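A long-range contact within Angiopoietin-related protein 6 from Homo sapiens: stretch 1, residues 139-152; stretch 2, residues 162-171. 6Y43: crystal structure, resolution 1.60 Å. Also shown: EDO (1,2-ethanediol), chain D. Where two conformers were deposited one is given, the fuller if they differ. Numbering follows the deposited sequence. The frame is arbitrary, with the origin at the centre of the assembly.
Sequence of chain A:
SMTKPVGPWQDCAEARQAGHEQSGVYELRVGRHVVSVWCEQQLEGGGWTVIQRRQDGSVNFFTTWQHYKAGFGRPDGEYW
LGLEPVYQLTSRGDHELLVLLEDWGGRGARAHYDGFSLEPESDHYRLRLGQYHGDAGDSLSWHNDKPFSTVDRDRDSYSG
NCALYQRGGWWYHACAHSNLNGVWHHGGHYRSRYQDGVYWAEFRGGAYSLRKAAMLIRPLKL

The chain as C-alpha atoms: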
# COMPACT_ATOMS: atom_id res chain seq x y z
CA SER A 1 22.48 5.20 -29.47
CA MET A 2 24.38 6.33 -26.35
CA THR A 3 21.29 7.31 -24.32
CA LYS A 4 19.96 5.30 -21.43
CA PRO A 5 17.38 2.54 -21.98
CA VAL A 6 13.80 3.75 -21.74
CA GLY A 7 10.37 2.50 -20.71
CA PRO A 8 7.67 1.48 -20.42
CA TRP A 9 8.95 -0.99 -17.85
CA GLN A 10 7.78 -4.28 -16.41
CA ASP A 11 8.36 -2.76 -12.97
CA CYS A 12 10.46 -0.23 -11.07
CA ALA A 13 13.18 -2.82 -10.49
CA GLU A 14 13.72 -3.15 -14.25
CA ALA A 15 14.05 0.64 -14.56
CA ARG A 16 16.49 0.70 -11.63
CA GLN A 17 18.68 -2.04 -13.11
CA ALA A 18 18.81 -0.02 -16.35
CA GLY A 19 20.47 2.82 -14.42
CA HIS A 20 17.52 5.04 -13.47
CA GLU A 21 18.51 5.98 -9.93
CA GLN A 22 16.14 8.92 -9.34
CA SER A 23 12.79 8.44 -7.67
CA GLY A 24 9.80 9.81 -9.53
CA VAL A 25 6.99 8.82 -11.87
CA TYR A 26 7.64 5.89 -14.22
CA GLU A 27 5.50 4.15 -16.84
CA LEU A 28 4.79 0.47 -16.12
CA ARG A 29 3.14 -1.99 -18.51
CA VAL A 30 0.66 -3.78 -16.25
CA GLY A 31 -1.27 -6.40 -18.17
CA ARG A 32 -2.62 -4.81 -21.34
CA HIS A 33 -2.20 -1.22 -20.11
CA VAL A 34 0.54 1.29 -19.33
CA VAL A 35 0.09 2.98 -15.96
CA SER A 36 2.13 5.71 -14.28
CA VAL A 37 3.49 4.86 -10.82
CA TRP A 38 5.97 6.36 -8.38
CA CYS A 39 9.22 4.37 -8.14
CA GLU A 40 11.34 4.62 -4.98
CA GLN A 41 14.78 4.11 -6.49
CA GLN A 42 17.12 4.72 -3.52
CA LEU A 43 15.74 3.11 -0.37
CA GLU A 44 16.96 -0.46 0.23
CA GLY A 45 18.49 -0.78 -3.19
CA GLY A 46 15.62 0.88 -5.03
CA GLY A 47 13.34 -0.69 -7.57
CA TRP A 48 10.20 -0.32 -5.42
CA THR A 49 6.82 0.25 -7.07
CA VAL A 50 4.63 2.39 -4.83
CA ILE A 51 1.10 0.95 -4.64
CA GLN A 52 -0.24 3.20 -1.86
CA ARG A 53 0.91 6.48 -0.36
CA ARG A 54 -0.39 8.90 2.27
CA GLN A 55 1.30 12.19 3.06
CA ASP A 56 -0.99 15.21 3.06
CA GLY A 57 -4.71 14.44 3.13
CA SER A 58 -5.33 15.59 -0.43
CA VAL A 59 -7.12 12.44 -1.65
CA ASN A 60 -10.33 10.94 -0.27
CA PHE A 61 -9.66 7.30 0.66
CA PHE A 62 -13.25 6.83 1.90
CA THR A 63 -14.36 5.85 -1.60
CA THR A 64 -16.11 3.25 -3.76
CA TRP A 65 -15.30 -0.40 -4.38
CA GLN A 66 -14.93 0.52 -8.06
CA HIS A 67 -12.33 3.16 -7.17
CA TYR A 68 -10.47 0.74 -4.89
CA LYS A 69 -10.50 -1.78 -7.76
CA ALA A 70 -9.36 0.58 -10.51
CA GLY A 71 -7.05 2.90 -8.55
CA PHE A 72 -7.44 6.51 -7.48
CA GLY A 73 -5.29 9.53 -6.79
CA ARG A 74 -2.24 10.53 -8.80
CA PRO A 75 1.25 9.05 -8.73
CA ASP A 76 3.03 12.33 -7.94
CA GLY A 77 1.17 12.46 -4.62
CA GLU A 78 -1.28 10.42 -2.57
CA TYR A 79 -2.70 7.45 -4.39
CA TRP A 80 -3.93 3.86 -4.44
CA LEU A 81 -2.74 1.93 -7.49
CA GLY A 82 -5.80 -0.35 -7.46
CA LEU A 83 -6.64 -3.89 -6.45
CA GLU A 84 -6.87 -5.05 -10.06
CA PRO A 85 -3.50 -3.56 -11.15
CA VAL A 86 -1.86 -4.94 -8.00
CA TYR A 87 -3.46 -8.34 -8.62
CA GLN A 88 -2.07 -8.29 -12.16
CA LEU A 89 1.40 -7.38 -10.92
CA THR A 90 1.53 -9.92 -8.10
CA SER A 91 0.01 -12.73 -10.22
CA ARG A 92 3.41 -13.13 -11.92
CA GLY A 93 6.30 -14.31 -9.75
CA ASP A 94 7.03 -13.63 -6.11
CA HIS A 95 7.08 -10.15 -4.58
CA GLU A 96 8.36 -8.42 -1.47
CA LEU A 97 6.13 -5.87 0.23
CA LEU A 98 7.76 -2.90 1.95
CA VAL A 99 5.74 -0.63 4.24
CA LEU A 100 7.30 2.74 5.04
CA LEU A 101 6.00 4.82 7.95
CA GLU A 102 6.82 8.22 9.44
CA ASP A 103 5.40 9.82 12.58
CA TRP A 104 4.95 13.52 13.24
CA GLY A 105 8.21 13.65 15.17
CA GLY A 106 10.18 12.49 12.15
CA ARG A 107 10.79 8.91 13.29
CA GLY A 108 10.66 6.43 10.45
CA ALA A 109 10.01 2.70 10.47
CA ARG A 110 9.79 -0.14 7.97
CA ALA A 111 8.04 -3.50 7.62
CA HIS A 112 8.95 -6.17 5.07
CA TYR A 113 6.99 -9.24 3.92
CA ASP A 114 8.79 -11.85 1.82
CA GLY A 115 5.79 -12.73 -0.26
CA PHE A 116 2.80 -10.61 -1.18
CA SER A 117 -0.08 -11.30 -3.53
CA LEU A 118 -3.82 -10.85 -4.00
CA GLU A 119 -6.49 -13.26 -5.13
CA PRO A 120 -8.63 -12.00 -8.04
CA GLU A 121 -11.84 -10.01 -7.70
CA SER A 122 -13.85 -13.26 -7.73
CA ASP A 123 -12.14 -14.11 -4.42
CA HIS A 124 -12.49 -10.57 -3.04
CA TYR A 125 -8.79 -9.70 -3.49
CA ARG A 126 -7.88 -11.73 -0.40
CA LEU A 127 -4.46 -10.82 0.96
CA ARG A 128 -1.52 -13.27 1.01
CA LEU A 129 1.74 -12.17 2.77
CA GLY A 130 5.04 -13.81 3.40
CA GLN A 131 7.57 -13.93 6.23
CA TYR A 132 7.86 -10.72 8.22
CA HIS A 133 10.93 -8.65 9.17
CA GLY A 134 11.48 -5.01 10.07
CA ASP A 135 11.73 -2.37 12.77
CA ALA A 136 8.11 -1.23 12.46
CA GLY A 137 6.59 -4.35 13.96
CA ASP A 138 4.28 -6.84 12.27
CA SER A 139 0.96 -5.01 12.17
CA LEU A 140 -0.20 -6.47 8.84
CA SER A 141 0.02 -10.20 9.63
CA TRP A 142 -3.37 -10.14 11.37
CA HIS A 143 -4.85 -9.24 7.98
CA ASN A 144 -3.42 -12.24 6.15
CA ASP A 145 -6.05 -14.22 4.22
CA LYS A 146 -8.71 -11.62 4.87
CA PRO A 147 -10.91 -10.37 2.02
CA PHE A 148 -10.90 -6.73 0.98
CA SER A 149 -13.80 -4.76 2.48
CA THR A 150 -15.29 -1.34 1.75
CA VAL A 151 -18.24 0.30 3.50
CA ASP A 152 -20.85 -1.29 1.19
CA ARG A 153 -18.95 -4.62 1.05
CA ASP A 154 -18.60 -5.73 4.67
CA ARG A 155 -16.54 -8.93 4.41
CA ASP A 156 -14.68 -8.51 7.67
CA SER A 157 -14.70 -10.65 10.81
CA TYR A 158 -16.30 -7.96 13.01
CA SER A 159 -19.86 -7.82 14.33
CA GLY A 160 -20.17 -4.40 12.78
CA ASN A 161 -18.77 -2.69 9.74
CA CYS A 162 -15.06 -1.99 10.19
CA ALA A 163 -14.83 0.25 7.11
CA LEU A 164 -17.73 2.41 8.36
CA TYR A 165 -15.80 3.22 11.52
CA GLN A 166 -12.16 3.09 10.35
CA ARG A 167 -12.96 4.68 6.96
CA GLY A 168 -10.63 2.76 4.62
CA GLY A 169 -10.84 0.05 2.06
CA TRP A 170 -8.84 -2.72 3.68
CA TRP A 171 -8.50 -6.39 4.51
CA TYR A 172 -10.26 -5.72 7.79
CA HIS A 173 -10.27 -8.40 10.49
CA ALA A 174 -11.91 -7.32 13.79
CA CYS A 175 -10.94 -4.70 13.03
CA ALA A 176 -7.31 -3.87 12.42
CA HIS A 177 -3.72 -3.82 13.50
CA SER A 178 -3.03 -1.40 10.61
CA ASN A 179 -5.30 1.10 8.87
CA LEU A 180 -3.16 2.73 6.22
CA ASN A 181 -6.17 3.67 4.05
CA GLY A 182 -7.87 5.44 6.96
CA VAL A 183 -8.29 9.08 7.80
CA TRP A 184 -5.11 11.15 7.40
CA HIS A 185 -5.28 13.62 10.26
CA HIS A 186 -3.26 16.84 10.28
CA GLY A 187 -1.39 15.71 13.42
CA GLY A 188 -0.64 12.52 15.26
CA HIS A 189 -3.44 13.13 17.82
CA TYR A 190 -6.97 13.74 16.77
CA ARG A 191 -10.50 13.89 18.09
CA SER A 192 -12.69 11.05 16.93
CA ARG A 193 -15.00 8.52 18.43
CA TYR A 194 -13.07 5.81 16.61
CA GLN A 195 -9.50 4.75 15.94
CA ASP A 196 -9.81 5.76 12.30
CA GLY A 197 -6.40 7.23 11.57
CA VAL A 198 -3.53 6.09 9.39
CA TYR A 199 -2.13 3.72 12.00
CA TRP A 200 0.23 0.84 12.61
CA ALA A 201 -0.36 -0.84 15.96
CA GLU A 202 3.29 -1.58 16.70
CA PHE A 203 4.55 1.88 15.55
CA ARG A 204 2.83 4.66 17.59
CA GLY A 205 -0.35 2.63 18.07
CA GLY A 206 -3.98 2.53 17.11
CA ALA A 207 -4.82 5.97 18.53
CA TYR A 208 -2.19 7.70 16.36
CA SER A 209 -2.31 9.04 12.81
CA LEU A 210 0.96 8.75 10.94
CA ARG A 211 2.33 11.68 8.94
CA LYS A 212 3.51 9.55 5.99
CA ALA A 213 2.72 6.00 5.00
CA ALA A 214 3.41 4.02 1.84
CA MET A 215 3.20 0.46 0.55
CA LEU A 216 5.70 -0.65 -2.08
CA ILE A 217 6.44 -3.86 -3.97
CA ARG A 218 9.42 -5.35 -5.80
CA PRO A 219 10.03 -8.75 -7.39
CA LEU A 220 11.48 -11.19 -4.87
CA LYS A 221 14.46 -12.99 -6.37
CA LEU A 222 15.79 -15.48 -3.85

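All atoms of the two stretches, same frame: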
# COMPACT_ATOMS: atom_id res chain seq x y z
N SER A 139 2.35 -5.41 12.00
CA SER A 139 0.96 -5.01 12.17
C SER A 139 0.12 -5.23 10.92
O SER A 139 -1.01 -4.74 10.86
CB SER A 139 0.89 -3.55 12.62
OG SER A 139 1.50 -3.38 13.90
N LEU A 140 0.62 -6.00 9.95
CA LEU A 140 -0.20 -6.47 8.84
C LEU A 140 -0.50 -7.97 8.88
O LEU A 140 -1.41 -8.42 8.19
CB LEU A 140 0.46 -6.15 7.50
CG LEU A 140 -0.42 -6.10 6.26
CD1 LEU A 140 -1.53 -5.07 6.27
CD2 LEU A 140 0.50 -5.89 5.03
N SER A 141 0.21 -8.75 9.69
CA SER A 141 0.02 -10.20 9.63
C SER A 141 -1.38 -10.59 10.06
O SER A 141 -1.92 -11.58 9.56
CB SER A 141 1.08 -10.90 10.49
OG SER A 141 2.21 -11.21 9.70
N TRP A 142 -2.00 -9.81 10.96
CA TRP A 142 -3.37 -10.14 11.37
C TRP A 142 -4.36 -10.05 10.23
O TRP A 142 -5.49 -10.56 10.35
CB TRP A 142 -3.82 -9.20 12.48
CG TRP A 142 -4.86 -9.79 13.43
CD1 TRP A 142 -4.86 -11.04 13.96
CD2 TRP A 142 -5.98 -9.11 13.97
NE1 TRP A 142 -5.95 -11.19 14.81
CE2 TRP A 142 -6.65 -10.01 14.83
CE3 TRP A 142 -6.52 -7.82 13.80
CZ2 TRP A 142 -7.80 -9.67 15.49
CZ3 TRP A 142 -7.68 -7.49 14.49
CH2 TRP A 142 -8.31 -8.41 15.31
N HIS A 143 -3.98 -9.42 9.12
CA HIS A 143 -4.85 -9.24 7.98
C HIS A 143 -4.62 -10.28 6.90
O HIS A 143 -5.33 -10.27 5.89
CB HIS A 143 -4.63 -7.84 7.44
CG HIS A 143 -4.98 -6.79 8.44
ND1 HIS A 143 -6.27 -6.37 8.63
CD2 HIS A 143 -4.24 -6.16 9.37
CE1 HIS A 143 -6.30 -5.46 9.58
NE2 HIS A 143 -5.08 -5.31 10.05
N ASN A 144 -3.67 -11.17 7.11
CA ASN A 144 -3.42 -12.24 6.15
C ASN A 144 -4.68 -13.07 5.91
O ASN A 144 -5.40 -13.43 6.84
CB ASN A 144 -2.29 -13.09 6.70
CG ASN A 144 -1.56 -13.86 5.67
OD1 ASN A 144 -1.97 -13.94 4.51
ND2 ASN A 144 -0.42 -14.41 6.06
N ASP A 145 -4.93 -13.38 4.63
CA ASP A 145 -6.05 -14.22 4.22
C ASP A 145 -7.37 -13.64 4.69
O ASP A 145 -8.30 -14.38 5.04
CB ASP A 145 -5.90 -15.66 4.73
CG ASP A 145 -6.83 -16.65 4.04
OD1 ASP A 145 -7.36 -16.35 2.95
OD2 ASP A 145 -7.02 -17.73 4.63
N LYS A 146 -7.46 -12.31 4.72
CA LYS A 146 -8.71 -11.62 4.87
C LYS A 146 -9.13 -11.01 3.53
O LYS A 146 -8.27 -10.56 2.76
CB LYS A 146 -8.62 -10.52 5.93
CG LYS A 146 -8.46 -11.03 7.38
CD LYS A 146 -9.67 -11.84 7.85
CE LYS A 146 -9.34 -12.58 9.12
NZ LYS A 146 -10.48 -13.46 9.53
N PRO A 147 -10.42 -11.00 3.24
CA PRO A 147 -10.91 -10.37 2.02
C PRO A 147 -10.86 -8.86 2.15
O PRO A 147 -10.79 -8.32 3.25
CB PRO A 147 -12.35 -10.87 1.92
CG PRO A 147 -12.75 -11.12 3.32
CD PRO A 147 -11.52 -11.55 4.06
N PHE A 148 -10.88 -8.19 1.00
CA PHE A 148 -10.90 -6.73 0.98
C PHE A 148 -12.32 -6.23 1.16
O PHE A 148 -13.23 -6.61 0.42
CB PHE A 148 -10.31 -6.21 -0.34
CG PHE A 148 -9.82 -4.78 -0.26
CD1 PHE A 148 -8.55 -4.51 0.21
CD2 PHE A 148 -10.60 -3.74 -0.70
CE1 PHE A 148 -8.07 -3.20 0.27
CE2 PHE A 148 -10.12 -2.44 -0.65
CZ PHE A 148 -8.87 -2.18 -0.16
N SER A 149 -12.51 -5.36 2.17
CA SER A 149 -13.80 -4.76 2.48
C SER A 149 -13.81 -3.26 2.19
O SER A 149 -12.81 -2.56 2.42
CB SER A 149 -14.17 -4.95 3.97
OG SER A 149 -14.52 -6.27 4.31
N THR A 150 -14.97 -2.77 1.75
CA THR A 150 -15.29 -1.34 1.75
C THR A 150 -16.63 -1.16 2.47
O THR A 150 -17.29 -2.12 2.84
CB THR A 150 -15.33 -0.76 0.34
OG1 THR A 150 -16.31 -1.46 -0.45
CG2 THR A 150 -13.97 -0.85 -0.34
N VAL A 151 -17.08 0.09 2.64
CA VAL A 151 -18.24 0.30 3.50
C VAL A 151 -19.50 -0.43 3.00
O VAL A 151 -20.30 -0.94 3.81
CB VAL A 151 -18.48 1.81 3.70
CG1 VAL A 151 -18.94 2.46 2.42
CG2 VAL A 151 -19.50 2.04 4.81
N ASP A 152 -19.67 -0.58 1.70
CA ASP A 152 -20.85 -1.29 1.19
C ASP A 152 -20.59 -2.77 0.97
O ASP A 152 -21.53 -3.51 0.62
CB ASP A 152 -21.39 -0.62 -0.09
CG ASP A 152 -20.53 -0.86 -1.33
OD1 ASP A 152 -19.47 -1.51 -1.28
OD2 ASP A 152 -20.96 -0.38 -2.41
N CYS A 162 -16.34 -2.63 9.87
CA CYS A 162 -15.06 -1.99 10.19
C CYS A 162 -14.81 -0.76 9.32
O CYS A 162 -14.36 0.28 9.82
CB CYS A 162 -13.91 -2.97 10.01
SG CYS A 162 -13.89 -4.29 11.20
N ALA A 163 -15.10 -0.86 8.02
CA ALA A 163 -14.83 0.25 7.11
C ALA A 163 -15.65 1.49 7.46
O ALA A 163 -15.20 2.63 7.25
CB ALA A 163 -15.16 -0.18 5.68
N LEU A 164 -16.88 1.29 7.95
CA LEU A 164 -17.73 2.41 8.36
C LEU A 164 -17.07 3.21 9.47
O LEU A 164 -17.18 4.44 9.50
CB LEU A 164 -19.08 1.87 8.84
CG LEU A 164 -20.14 2.87 9.33
CD1 LEU A 164 -20.60 3.75 8.20
CD2 LEU A 164 -21.31 2.10 9.93
N TYR A 165 -16.40 2.53 10.39
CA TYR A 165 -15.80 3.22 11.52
C TYR A 165 -14.35 3.62 11.26
O TYR A 165 -13.92 4.67 11.73
CB TYR A 165 -15.85 2.34 12.77
CG TYR A 165 -17.24 1.87 13.13
CD1 TYR A 165 -18.22 2.76 13.54
CD2 TYR A 165 -17.57 0.53 13.04
CE1 TYR A 165 -19.50 2.32 13.86
CE2 TYR A 165 -18.84 0.08 13.36
CZ TYR A 165 -19.80 0.98 13.76
OH TYR A 165 -21.06 0.52 14.08
N GLN A 166 -13.58 2.79 10.55
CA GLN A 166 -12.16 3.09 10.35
C GLN A 166 -11.87 3.74 9.01
O GLN A 166 -10.76 4.24 8.81
CB GLN A 166 -11.33 1.83 10.53
CG GLN A 166 -11.46 1.28 11.93
CD GLN A 166 -10.34 0.36 12.27
OE1 GLN A 166 -9.47 0.67 13.08
NE2 GLN A 166 -10.35 -0.81 11.65
N ARG A 167 -12.85 3.78 8.10
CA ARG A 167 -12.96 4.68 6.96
C ARG A 167 -12.07 4.34 5.78
O ARG A 167 -11.98 5.13 4.85
CB ARG A 167 -12.70 6.14 7.36
CG ARG A 167 -13.37 6.60 8.64
CD ARG A 167 -14.88 6.49 8.58
NE ARG A 167 -15.44 7.39 7.59
CZ ARG A 167 -16.74 7.56 7.38
NH1 ARG A 167 -17.64 6.89 8.08
NH2 ARG A 167 -17.14 8.42 6.43
N GLY A 168 -11.43 3.17 5.75
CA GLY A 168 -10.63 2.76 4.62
C GLY A 168 -11.31 1.65 3.84
O GLY A 168 -12.33 1.09 4.22
N GLY A 169 -10.72 1.37 2.66
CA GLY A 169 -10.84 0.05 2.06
C GLY A 169 -9.65 -0.76 2.55
O GLY A 169 -8.52 -0.29 2.52
N TRP A 170 -9.92 -1.97 3.05
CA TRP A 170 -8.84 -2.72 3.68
C TRP A 170 -9.27 -4.15 3.89
O TRP A 170 -10.47 -4.47 3.85
CB TRP A 170 -8.46 -2.08 5.01
CG TRP A 170 -7.10 -2.36 5.60
CD1 TRP A 170 -6.84 -3.02 6.77
CD2 TRP A 170 -5.82 -1.92 5.10
NE1 TRP A 170 -5.50 -3.03 7.02
CE2 TRP A 170 -4.84 -2.37 6.01
CE3 TRP A 170 -5.41 -1.21 3.97
CZ2 TRP A 170 -3.49 -2.12 5.83
CZ3 TRP A 170 -4.07 -0.96 3.80
CH2 TRP A 170 -3.12 -1.43 4.72
N TRP A 171 -8.28 -4.99 4.17
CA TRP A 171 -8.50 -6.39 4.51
C TRP A 171 -8.83 -6.50 6.00
O TRP A 171 -8.11 -7.10 6.80
CB TRP A 171 -7.28 -7.21 4.13
CG TRP A 171 -6.81 -7.01 2.69
CD1 TRP A 171 -7.24 -7.69 1.58
CD2 TRP A 171 -5.82 -6.08 2.23
NE1 TRP A 171 -6.57 -7.24 0.46
CE2 TRP A 171 -5.70 -6.26 0.84
CE3 TRP A 171 -5.02 -5.11 2.86
CZ2 TRP A 171 -4.81 -5.51 0.06
CZ3 TRP A 171 -4.15 -4.37 2.07
CH2 TRP A 171 -4.06 -4.58 0.69
C1 EDO D . -14.41 2.91 2.16
O1 EDO D . -14.69 1.63 2.74
C2 EDO D . -15.73 3.52 1.66
O2 EDO D . -16.28 2.65 0.65

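The two stretches are joined through a single antiparallel bridge in which Ser149 and Trp170 satisfy each other's backbone. Ser149 N donates to Trp170 O (2.8 Å) and Trp170 N returns a bond to Ser149 O (3.0 Å), both nearly straight. Each flank adds a CA-H...O contact: Trp171 CA lies 3.2 Å from Pro147 O, and Gly169 CA lies 3.3 Å from Ser149 O, which thus receives two approaches.

Beyond the bridge, the carbonyl of Trp171 is taken by a side chain. His143 ND1 donates to Trp171 O at 2.7 Å, in the plane of the imidazole, while NE2 is bonded elsewhere in the structure, so both ring nitrogens are engaged. This orientation leaves a face of the imidazole to the edge of Trp170, with planes at 74°. Phe148 in turn directs its edge at the face of Trp171, CD1 lying 3.4 Å from Trp171 CE2; Trp171 NE1 finds its acceptor elsewhere. Phe148 also packs against Gly169, where a CB would fall 2.9 Å from Phe148 CE2, a clash.

At the far end no direct hydrogen bond links Val151 to Gly168. Ethanediol, probably from the crystallisation liquor, mediates instead: its O1 donates to Gly168 O (2.8 Å) and accepts a weak bond from Val151 N (2.8 Å). Alongside, Val151 packs on Ala163, their CB atoms 4.3 Å apart.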